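PDB 3GGD: SAM-dependent methyltransferase from Anabaena variabilis ATCC 29413, which probably transfers a methyl group from S-adenosyl-L-methionine to an acceptor, and binds the product S-adenosyl-L-homocysteine. Local coordinates for residues 5-13 / 190-198; 110-120 / 141-152. All coordinates share one frame; numbering follows the deposited sequence. Where two conformers were deposited one is given.

Contact 1 (5-13 / 190-198)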
loop_
_atom_site.group_PDB
_atom_site.type_symbol
_atom_site.label_atom_id
_atom_site.label_comp_id
_atom_site.label_asym_id
_atom_site.label_seq_id
_atom_site.Cartn_x
_atom_site.Cartn_y
_atom_site.Cartn_z
ATOM N N LEU A 5 15.690 6.574 -12.937
ATOM C CA LEU A 5 14.983 5.353 -12.507
ATOM C C LEU A 5 14.730 4.429 -13.691
ATOM O O LEU A 5 14.431 4.883 -14.782
ATOM C CB LEU A 5 13.627 5.677 -11.858
ATOM C CG LEU A 5 13.587 6.232 -10.436
ATOM C CD1 LEU A 5 12.198 6.673 -10.103
ATOM C CD2 LEU A 5 14.067 5.199 -9.441
ATOM N N SER A 6 14.822 3.129 -13.453
ATOM C CA SER A 6 14.559 2.128 -14.486
ATOM C C SER A 6 13.202 1.445 -14.272
ATOM O O SER A 6 12.787 1.213 -13.130
ATOM C CB SER A 6 15.670 1.075 -14.498
ATOM O OG SER A 6 15.352 0.016 -15.389
ATOM N N ALA A 7 12.527 1.132 -15.382
ATOM C CA ALA A 7 11.257 0.401 -15.356
ATOM C C ALA A 7 11.501 -1.101 -15.086
ATOM O O ALA A 7 10.816 -1.715 -14.249
ATOM C CB ALA A 7 10.484 0.606 -16.681
ATOM N N ILE A 8 12.477 -1.682 -15.791
ATOM C CA ILE A 8 12.821 -3.101 -15.624
ATOM C C ILE A 8 13.828 -3.305 -14.466
ATOM O O ILE A 8 13.444 -3.794 -13.393
ATOM C CB ILE A 8 13.369 -3.735 -16.947
ATOM N N LYS A 9 15.091 -2.917 -14.684
ATOM C CA LYS A 9 16.179 -3.139 -13.708
ATOM C C LYS A 9 15.871 -2.538 -12.316
ATOM O O LYS A 9 15.284 -1.449 -12.207
ATOM C CB LYS A 9 17.515 -2.605 -14.254
ATOM N N LYS A 10 16.219 -3.277 -11.257
ATOM C CA LYS A 10 15.994 -2.848 -9.866
ATOM C C LYS A 10 17.067 -3.475 -8.956
ATOM O O LYS A 10 17.621 -4.535 -9.290
ATOM C CB LYS A 10 14.616 -3.303 -9.366
ATOM C CG LYS A 10 13.398 -2.972 -10.252
ATOM C CD LYS A 10 12.838 -1.548 -10.069
ATOM C CE LYS A 10 11.469 -1.401 -10.781
ATOM N NZ LYS A 10 10.722 -0.122 -10.527
ATOM N N PRO A 11 17.393 -2.819 -7.819
ATOM C CA PRO A 11 18.312 -3.492 -6.885
ATOM C C PRO A 11 17.653 -4.757 -6.305
ATOM O O PRO A 11 16.440 -4.762 -6.044
ATOM C CB PRO A 11 18.557 -2.441 -5.782
ATOM C CG PRO A 11 18.059 -1.147 -6.325
ATOM C CD PRO A 11 16.981 -1.491 -7.324
ATOM N N ASP A 12 18.439 -5.817 -6.143
ATOM C CA ASP A 12 17.937 -7.070 -5.582
ATOM C C ASP A 12 17.933 -6.916 -4.048
ATOM O O ASP A 12 18.969 -6.642 -3.460
ATOM C CB ASP A 12 18.822 -8.248 -6.032
ATOM C CG ASP A 12 18.230 -9.618 -5.662
ATOM O OD1 ASP A 12 17.054 -9.693 -5.225
ATOM O OD2 ASP A 12 18.954 -10.633 -5.812
ATOM N N ILE A 13 16.778 -7.056 -3.407
ATOM C CA ILE A 13 16.694 -6.824 -1.970
ATOM C C ILE A 13 15.938 -7.921 -1.247
ATOM O O ILE A 13 15.206 -8.695 -1.846
ATOM C CB ILE A 13 15.947 -5.488 -1.633
ATOM C CG1 ILE A 13 14.598 -5.435 -2.343
ATOM C CG2 ILE A 13 16.754 -4.291 -2.028
ATOM C CD1 ILE A 13 13.658 -4.290 -1.826
HETATM N N MSE A 190 14.457 5.138 -1.186
HETATM C CA MSE A 190 15.406 4.481 -2.115
HETATM C C MSE A 190 16.764 4.208 -1.505
HETATM O O MSE A 190 17.517 3.345 -1.944
HETATM C CB MSE A 190 15.577 5.331 -3.374
HETATM C CG MSE A 190 14.255 5.444 -4.177
HETATM SE SE MSE A 190 14.498 6.680 -5.713
HETATM C CE MSE A 190 16.220 6.166 -6.498
ATOM N N GLU A 191 17.083 4.966 -0.475
ATOM C CA GLU A 191 18.293 4.745 0.316
ATOM C C GLU A 191 18.380 3.278 0.743
ATOM O O GLU A 191 19.452 2.749 0.924
ATOM C CB GLU A 191 18.205 5.714 1.513
ATOM C CG GLU A 191 19.364 5.924 2.286
ATOM C CD GLU A 191 20.520 6.552 1.499
ATOM O OE1 GLU A 191 20.318 7.626 0.876
ATOM O OE2 GLU A 191 21.645 5.981 1.542
ATOM N N HIS A 192 17.242 2.602 0.877
ATOM C CA HIS A 192 17.200 1.215 1.352
ATOM C C HIS A 192 17.094 0.170 0.246
ATOM O O HIS A 192 16.899 -1.008 0.530
ATOM C CB HIS A 192 16.074 1.082 2.396
ATOM C CG HIS A 192 16.267 2.034 3.541
ATOM N ND1 HIS A 192 17.192 1.803 4.535
ATOM C CD2 HIS A 192 15.785 3.283 3.759
ATOM C CE1 HIS A 192 17.239 2.847 5.343
ATOM N NE2 HIS A 192 16.405 3.767 4.893
ATOM N N GLY A 193 17.258 0.593 -1.004
ATOM C CA GLY A 193 17.149 -0.331 -2.148
ATOM C C GLY A 193 15.707 -0.505 -2.659
ATOM O O GLY A 193 15.481 -1.163 -3.679
ATOM N N ILE A 194 14.740 0.085 -1.966
ATOM C CA ILE A 194 13.323 0.066 -2.385
ATOM C C ILE A 194 13.152 1.005 -3.576
ATOM O O ILE A 194 13.821 2.061 -3.652
ATOM C CB ILE A 194 12.405 0.524 -1.222
ATOM C CG1 ILE A 194 12.527 -0.467 -0.034
ATOM C CG2 ILE A 194 10.923 0.693 -1.669
ATOM C CD1 ILE A 194 12.197 0.123 1.360
ATOM N N ARG A 195 12.307 0.594 -4.528
ATOM C CA ARG A 195 12.041 1.375 -5.739
ATOM C C ARG A 195 10.554 1.404 -6.014
ATOM O O ARG A 195 9.858 0.418 -5.800
ATOM C CB ARG A 195 12.724 0.780 -6.965
ATOM C CG ARG A 195 14.240 0.751 -6.893
ATOM C CD ARG A 195 14.811 2.151 -7.019
ATOM N NE ARG A 195 16.284 2.178 -6.956
ATOM C CZ ARG A 195 17.013 2.299 -5.848
ATOM N NH1 ARG A 195 16.463 2.410 -4.649
ATOM N NH2 ARG A 195 18.310 2.323 -5.949
ATOM N N PRO A 196 10.063 2.539 -6.505
ATOM C CA PRO A 196 8.671 2.586 -6.926
ATOM C C PRO A 196 8.559 1.779 -8.204
ATOM O O PRO A 196 9.537 1.671 -8.956
ATOM C CB PRO A 196 8.434 4.077 -7.212
ATOM C CG PRO A 196 9.757 4.587 -7.612
ATOM C CD PRO A 196 10.773 3.794 -6.802
ATOM N N GLY A 197 7.370 1.246 -8.461
ATOM C CA GLY A 197 7.113 0.508 -9.687
ATOM C C GLY A 197 5.734 0.818 -10.229
ATOM O O GLY A 197 5.142 1.861 -9.907
ATOM N N ILE A 198 5.222 -0.118 -11.038
ATOM C CA ILE A 198 3.978 0.043 -11.824
ATOM C C ILE A 198 3.005 -1.129 -11.586
ATOM O O ILE A 198 3.425 -2.272 -11.692
ATOM C CB ILE A 198 4.341 0.061 -13.345
ATOM C CG1 ILE A 198 5.370 1.166 -13.668
ATOM C CG2 ILE A 198 3.086 0.229 -14.236
ATOM C CD1 ILE A 198 6.176 0.915 -14.968
HETATM O O HOH W 1 13.978 -3.057 -5.387
#
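P11 and L5 meet the bent side chain of R195 where two irregular loops pass each other: segment 5-13, the N-terminal arm leading into helix 15-29, and segment 190-198, which opens with a type I beta turn from M190 to G193. The packing centres on the guanidinium of R195, a flat group filled in on both faces. P11 CG lies over one face, offset toward the rim and 3.5 Å from R195 NH2; the methyl CE of the selenomethionine M190 sits over the centre of the other. Apolar contacts extend from M190 to L5 and P196: L5 CD2 meets M190 CE at 3.8 Å, and L5 CD1 approaches the ring of P196 at CG, while helix 168-179 adds I169 and F172 against L5. At the far end I13 CG2 rests 3.8 Å from G193 O, and a side chain at G193 would run into that methyl. I13 and I194 both pack on A18 of helix 15-29, the helix that carries the cofactor-binding W23. The side chains of K10 and R195 slide past each other in opposite directions, K10 CD against R195 CB; a bend at chi2 (-83°) brings K10 NZ to 2.7 Å from P196 O. A water sits within hydrogen-bonding distance of both P11 O and G193 O. Within 190-198, R195 NH1 bonds M190 O on a lone pair in the carbonyl plane, and M190 O also takes the turn bond from G193 N, so one carbonyl ties the turn to the arginine. The same NH1 donates to I194 O at 2.8 Å, close to the guanidinium plane but from above the plane of that carbonyl.

Contact 2 (110-120 / 141-152). With SAH (S-adenosyl-L-homocysteine), chain E.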
loop_
_atom_site.group_PDB
_atom_site.type_symbol
_atom_site.label_atom_id
_atom_site.label_comp_id
_atom_site.label_asym_id
_atom_site.label_seq_id
_atom_site.Cartn_x
_atom_site.Cartn_y
_atom_site.Cartn_z
ATOM N N GLY A 110 3.529 -10.437 3.625
ATOM C CA GLY A 110 2.762 -10.836 2.451
ATOM C C GLY A 110 3.466 -11.804 1.495
ATOM O O GLY A 110 2.811 -12.450 0.668
ATOM N N LEU A 111 4.798 -11.913 1.631
ATOM C CA LEU A 111 5.584 -12.794 0.795
ATOM C C LEU A 111 5.722 -14.158 1.448
ATOM O O LEU A 111 6.360 -15.012 0.890
ATOM C CB LEU A 111 6.959 -12.178 0.456
ATOM C CG LEU A 111 6.862 -10.811 -0.256
ATOM C CD1 LEU A 111 8.315 -10.319 -0.638
ATOM C CD2 LEU A 111 5.981 -10.894 -1.499
ATOM N N VAL A 112 5.045 -14.381 2.579
ATOM C CA VAL A 112 5.071 -15.686 3.272
ATOM C C VAL A 112 3.613 -16.095 3.484
ATOM O O VAL A 112 3.035 -15.801 4.542
ATOM C CB VAL A 112 5.856 -15.619 4.612
ATOM C CG1 VAL A 112 6.043 -17.055 5.255
ATOM C CG2 VAL A 112 7.245 -14.988 4.403
ATOM N N PRO A 113 2.991 -16.716 2.460
ATOM C CA PRO A 113 1.537 -16.956 2.491
ATOM C C PRO A 113 1.011 -17.801 3.643
ATOM O O PRO A 113 -0.124 -17.662 3.992
ATOM C CB PRO A 113 1.246 -17.600 1.122
ATOM C CG PRO A 113 2.357 -17.013 0.235
ATOM C CD PRO A 113 3.557 -17.171 1.182
ATOM N N GLU A 114 1.842 -18.601 4.263
ATOM C CA GLU A 114 1.447 -19.318 5.471
ATOM C C GLU A 114 0.989 -18.362 6.604
ATOM O O GLU A 114 0.137 -18.722 7.415
ATOM C CB GLU A 114 2.610 -20.170 5.958
ATOM C CG GLU A 114 2.329 -20.857 7.285
ATOM N N GLN A 115 1.546 -17.160 6.658
ATOM C CA GLN A 115 1.124 -16.204 7.677
ATOM C C GLN A 115 -0.315 -15.738 7.402
ATOM O O GLN A 115 -1.139 -15.627 8.310
ATOM C CB GLN A 115 2.116 -15.041 7.736
ATOM C CG GLN A 115 3.506 -15.518 8.186
ATOM C CD GLN A 115 4.520 -14.418 8.363
ATOM O OE1 GLN A 115 4.172 -13.237 8.437
ATOM N NE2 GLN A 115 5.795 -14.801 8.444
ATOM N N ALA A 116 -0.632 -15.498 6.136
ATOM C CA ALA A 116 -2.001 -15.192 5.757
ATOM C C ALA A 116 -2.954 -16.345 6.093
ATOM O O ALA A 116 -4.076 -16.112 6.549
ATOM C CB ALA A 116 -2.071 -14.770 4.232
ATOM N N ALA A 117 -2.526 -17.588 5.844
ATOM C CA ALA A 117 -3.320 -18.740 6.177
ATOM C C ALA A 117 -3.631 -18.748 7.686
ATOM O O ALA A 117 -4.748 -19.060 8.090
ATOM C CB ALA A 117 -2.583 -20.098 5.738
ATOM N N GLN A 118 -2.649 -18.396 8.510
ATOM C CA GLN A 118 -2.840 -18.384 9.967
ATOM C C GLN A 118 -3.910 -17.348 10.343
ATOM O O GLN A 118 -4.886 -17.676 11.020
ATOM C CB GLN A 118 -1.514 -18.090 10.686
ATOM C CG GLN A 118 -1.617 -18.016 12.204
ATOM C CD GLN A 118 -2.164 -19.269 12.839
ATOM O OE1 GLN A 118 -1.676 -20.362 12.569
ATOM N NE2 GLN A 118 -3.180 -19.117 13.701
ATOM N N ILE A 119 -3.755 -16.143 9.842
ATOM C CA ILE A 119 -4.712 -15.074 10.091
ATOM C C ILE A 119 -6.142 -15.487 9.659
ATOM O O ILE A 119 -7.107 -15.363 10.419
ATOM C CB ILE A 119 -4.308 -13.796 9.315
ATOM C CG1 ILE A 119 -3.144 -13.085 10.004
ATOM C CG2 ILE A 119 -5.471 -12.803 9.277
ATOM C CD1 ILE A 119 -3.608 -12.175 11.144
ATOM N N HIS A 120 -6.280 -15.983 8.425
ATOM C CA HIS A 120 -7.596 -16.349 7.933
ATOM C C HIS A 120 -8.191 -17.475 8.808
ATOM O O HIS A 120 -9.406 -17.513 8.998
ATOM C CB HIS A 120 -7.596 -16.730 6.428
ATOM C CG HIS A 120 -8.958 -17.012 5.885
ATOM N ND1 HIS A 120 -9.602 -18.214 6.078
ATOM C CD2 HIS A 120 -9.807 -16.241 5.165
ATOM C CE1 HIS A 120 -10.805 -18.160 5.521
ATOM N NE2 HIS A 120 -10.950 -16.972 4.947
ATOM N N LYS A 141 8.418 -11.486 -7.127
ATOM C CA LYS A 141 7.857 -11.843 -5.845
ATOM C C LYS A 141 6.378 -11.538 -5.743
ATOM O O LYS A 141 5.752 -11.840 -4.724
ATOM C CB LYS A 141 8.630 -11.117 -4.745
ATOM C CG LYS A 141 10.041 -11.727 -4.620
ATOM C CD LYS A 141 10.965 -10.775 -3.945
ATOM C CE LYS A 141 12.433 -11.366 -3.767
ATOM N NZ LYS A 141 13.374 -10.209 -3.394
ATOM N N ARG A 142 5.813 -10.953 -6.792
ATOM C CA ARG A 142 4.425 -10.497 -6.745
ATOM C C ARG A 142 3.391 -11.612 -6.602
ATOM O O ARG A 142 2.365 -11.398 -5.976
ATOM C CB ARG A 142 4.080 -9.623 -7.956
ATOM C CG ARG A 142 4.705 -8.236 -7.856
ATOM C CD ARG A 142 4.427 -7.389 -9.092
ATOM N NE ARG A 142 4.944 -6.018 -8.931
ATOM C CZ ARG A 142 4.605 -4.989 -9.716
ATOM N NH1 ARG A 142 3.747 -5.164 -10.721
ATOM N NH2 ARG A 142 5.119 -3.782 -9.484
ATOM N N GLU A 143 3.668 -12.775 -7.164
ATOM C CA GLU A 143 2.727 -13.880 -7.086
ATOM C C GLU A 143 2.520 -14.307 -5.623
ATOM O O GLU A 143 1.427 -14.669 -5.261
ATOM C CB GLU A 143 3.189 -15.048 -7.986
ATOM C CG GLU A 143 2.512 -16.421 -7.708
ATOM C CD GLU A 143 0.971 -16.507 -8.006
ATOM O OE1 GLU A 143 0.383 -15.609 -8.667
ATOM O OE2 GLU A 143 0.357 -17.523 -7.576
ATOM N N LEU A 144 3.564 -14.231 -4.798
ATOM C CA LEU A 144 3.483 -14.581 -3.386
ATOM C C LEU A 144 2.507 -13.645 -2.682
ATOM O O LEU A 144 1.653 -14.081 -1.893
ATOM C CB LEU A 144 4.879 -14.531 -2.745
ATOM C CG LEU A 144 5.887 -15.612 -3.180
ATOM C CD1 LEU A 144 7.327 -15.259 -2.752
ATOM C CD2 LEU A 144 5.503 -17.017 -2.638
ATOM N N LEU A 145 2.591 -12.349 -2.992
ATOM C CA LEU A 145 1.686 -11.409 -2.362
ATOM C C LEU A 145 0.233 -11.698 -2.852
ATOM O O LEU A 145 -0.734 -11.659 -2.064
ATOM C CB LEU A 145 2.105 -9.959 -2.658
ATOM C CG LEU A 145 1.236 -8.842 -2.051
ATOM C CD1 LEU A 145 1.043 -9.010 -0.558
ATOM C CD2 LEU A 145 1.804 -7.424 -2.391
ATOM N N GLY A 146 0.080 -11.975 -4.147
ATOM C CA GLY A 146 -1.242 -12.350 -4.669
ATOM C C GLY A 146 -1.799 -13.562 -3.899
ATOM O O GLY A 146 -2.975 -13.577 -3.533
ATOM N N GLN A 147 -0.964 -14.571 -3.651
ATOM C CA GLN A 147 -1.380 -15.749 -2.841
ATOM C C GLN A 147 -1.909 -15.309 -1.446
ATOM O O GLN A 147 -3.015 -15.695 -1.034
ATOM C CB GLN A 147 -0.238 -16.732 -2.701
ATOM C CG GLN A 147 0.131 -17.417 -4.017
ATOM C CD GLN A 147 1.337 -18.335 -3.892
ATOM O OE1 GLN A 147 2.006 -18.593 -4.862
ATOM N NE2 GLN A 147 1.600 -18.824 -2.731
ATOM N N SER A 148 -1.133 -14.484 -0.747
ATOM C CA SER A 148 -1.541 -13.996 0.556
ATOM C C SER A 148 -2.896 -13.307 0.523
ATOM O O SER A 148 -3.765 -13.555 1.362
ATOM C CB SER A 148 -0.456 -13.087 1.136
ATOM O OG SER A 148 0.733 -13.825 1.449
ATOM N N LEU A 149 -3.083 -12.432 -0.451
ATOM C CA LEU A 149 -4.303 -11.687 -0.566
ATOM C C LEU A 149 -5.510 -12.583 -0.849
ATOM O O LEU A 149 -6.564 -12.383 -0.277
ATOM C CB LEU A 149 -4.140 -10.565 -1.621
ATOM C CG LEU A 149 -3.101 -9.490 -1.206
ATOM C CD1 LEU A 149 -2.675 -8.573 -2.391
ATOM C CD2 LEU A 149 -3.547 -8.584 0.009
ATOM N N ARG A 150 -5.330 -13.555 -1.737
ATOM C CA ARG A 150 -6.342 -14.502 -2.117
ATOM C C ARG A 150 -6.789 -15.282 -0.864
ATOM O O ARG A 150 -7.976 -15.509 -0.659
ATOM C CB ARG A 150 -5.772 -15.473 -3.187
ATOM C CG ARG A 150 -6.711 -16.624 -3.552
ATOM C CD ARG A 150 -6.186 -17.601 -4.592
ATOM N NE ARG A 150 -6.129 -16.895 -5.860
ATOM C CZ ARG A 150 -5.064 -16.297 -6.382
ATOM N NH1 ARG A 150 -3.849 -16.386 -5.825
ATOM N NH2 ARG A 150 -5.226 -15.600 -7.499
ATOM N N ILE A 151 -5.826 -15.689 -0.048
ATOM C CA ILE A 151 -6.092 -16.413 1.174
ATOM C C ILE A 151 -6.911 -15.538 2.155
ATOM O O ILE A 151 -7.936 -15.990 2.691
ATOM C CB ILE A 151 -4.778 -16.856 1.842
ATOM C CG1 ILE A 151 -4.079 -17.945 0.993
ATOM C CG2 ILE A 151 -5.045 -17.368 3.271
ATOM C CD1 ILE A 151 -2.593 -18.205 1.392
ATOM N N LEU A 152 -6.509 -14.284 2.349
ATOM C CA LEU A 152 -7.234 -13.434 3.301
ATOM C C LEU A 152 -8.697 -13.116 2.900
ATOM O O LEU A 152 -9.613 -13.018 3.772
ATOM C CB LEU A 152 -6.470 -12.124 3.511
ATOM C CG LEU A 152 -5.096 -12.243 4.189
ATOM C CD1 LEU A 152 -4.289 -10.921 4.098
ATOM C CD2 LEU A 152 -5.219 -12.752 5.675
HETATM N N SAH E . -0.567 1.735 3.129
HETATM C CA SAH E . 0.332 2.658 3.870
HETATM C CB SAH E . 1.831 2.418 3.590
HETATM C CG SAH E . 2.344 2.463 2.140
HETATM S SD SAH E . 4.130 2.258 2.014
HETATM C C SAH E . -0.004 4.115 3.591
HETATM O O SAH E . 0.355 5.010 4.397
HETATM O OXT SAH E . -0.603 4.431 2.563
HETATM C "C5'" SAH E . 4.245 0.523 1.683
HETATM C "C4'" SAH E . 4.076 -0.347 2.964
HETATM O "O4'" SAH E . 4.149 -1.749 2.613
HETATM C "C3'" SAH E . 5.138 -0.168 4.064
HETATM O "O3'" SAH E . 4.568 0.102 5.333
HETATM C "C2'" SAH E . 5.862 -1.508 4.117
HETATM O "O2'" SAH E . 6.493 -1.838 5.371
HETATM C "C1'" SAH E . 4.778 -2.469 3.664
HETATM N N9 SAH E . 5.291 -3.758 3.183
HETATM C C8 SAH E . 6.369 -3.911 2.367
HETATM N N7 SAH E . 6.553 -5.213 2.091
HETATM C C5 SAH E . 5.575 -5.898 2.758
HETATM C C6 SAH E . 5.252 -7.311 2.928
HETATM N N6 SAH E . 6.064 -8.188 2.294
HETATM N N1 SAH E . 4.220 -7.677 3.702
HETATM C C2 SAH E . 3.464 -6.728 4.341
HETATM N N3 SAH E . 3.737 -5.428 4.229
HETATM C C4 SAH E . 4.766 -4.965 3.494
HETATM O O HOH W 2 0.964 -13.655 4.246
#
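L111 reaches K141 at the start of 141-152, its CD2 lying 3.4 Å from K141 O, and the same methyl then packs on the CB atoms of L144 and L145. The latter's CD1 presses on G110 CA, while L145 CA makes a CA-H...O contact with G110 O. P113 enters as a knob among L144, Q147, S148 and I151. S148 follows with the polar bond of the interface: OG, turned beside its own backbone N (chi1 -68°), donates to G110 O at 2.6 Å from above the carbonyl plane, and accepts a hydrogen bond from a water that also donates to V112 O. Replacing S148 with an alanine would probably leave G110 O without its donor and the water with one grip fewer, so that the turn ahead of helix 113-120 is less firmly held. I151 returns the knob, set among P113, A116, A117 and H120, with CD1 3.9 Å from P113 CB. L152 closes the row: CD2 meets I119 CG2 at 3.6 Å, and its carbonyl O lies at the edge of the H120 ring, whose NE2 bonds D125. The axes of 113-120 and 142-152 run nearly parallel (8°), 8.3 Å apart at closest approach, and the bond from G110 N to the adenine N1 (2.8 Å, 170°) sets the loop before helix 113-120 against the adenine. Two neighbouring helices on one face of the sheet, with adenine read at the loop before one of them, are typical of the Rossmann-like methyltransferase fold.

In the fold
Contact 2 belongs to the Rossmann-like body, where two helices pack side by side and L145, L149 and L152 face strand 60-63; contact 1 joins two loops that lie away from that layer, and is partly buried like its counterpart. Their chemistry follows: contact 2 relies on aliphatic knobs between helices and one serine bond and touches the adenine directly, whereas contact 1 packs carbon over a guanidinium, with the side chain of I194 about 7 Å from the cofactor. Contact 2 is nested within the chain loop that contact 1 closes. They share no helix, yet they touch: R142 NH1 probably bonds I198 O, and K141 NZ lies 2.8 Å from I13 O.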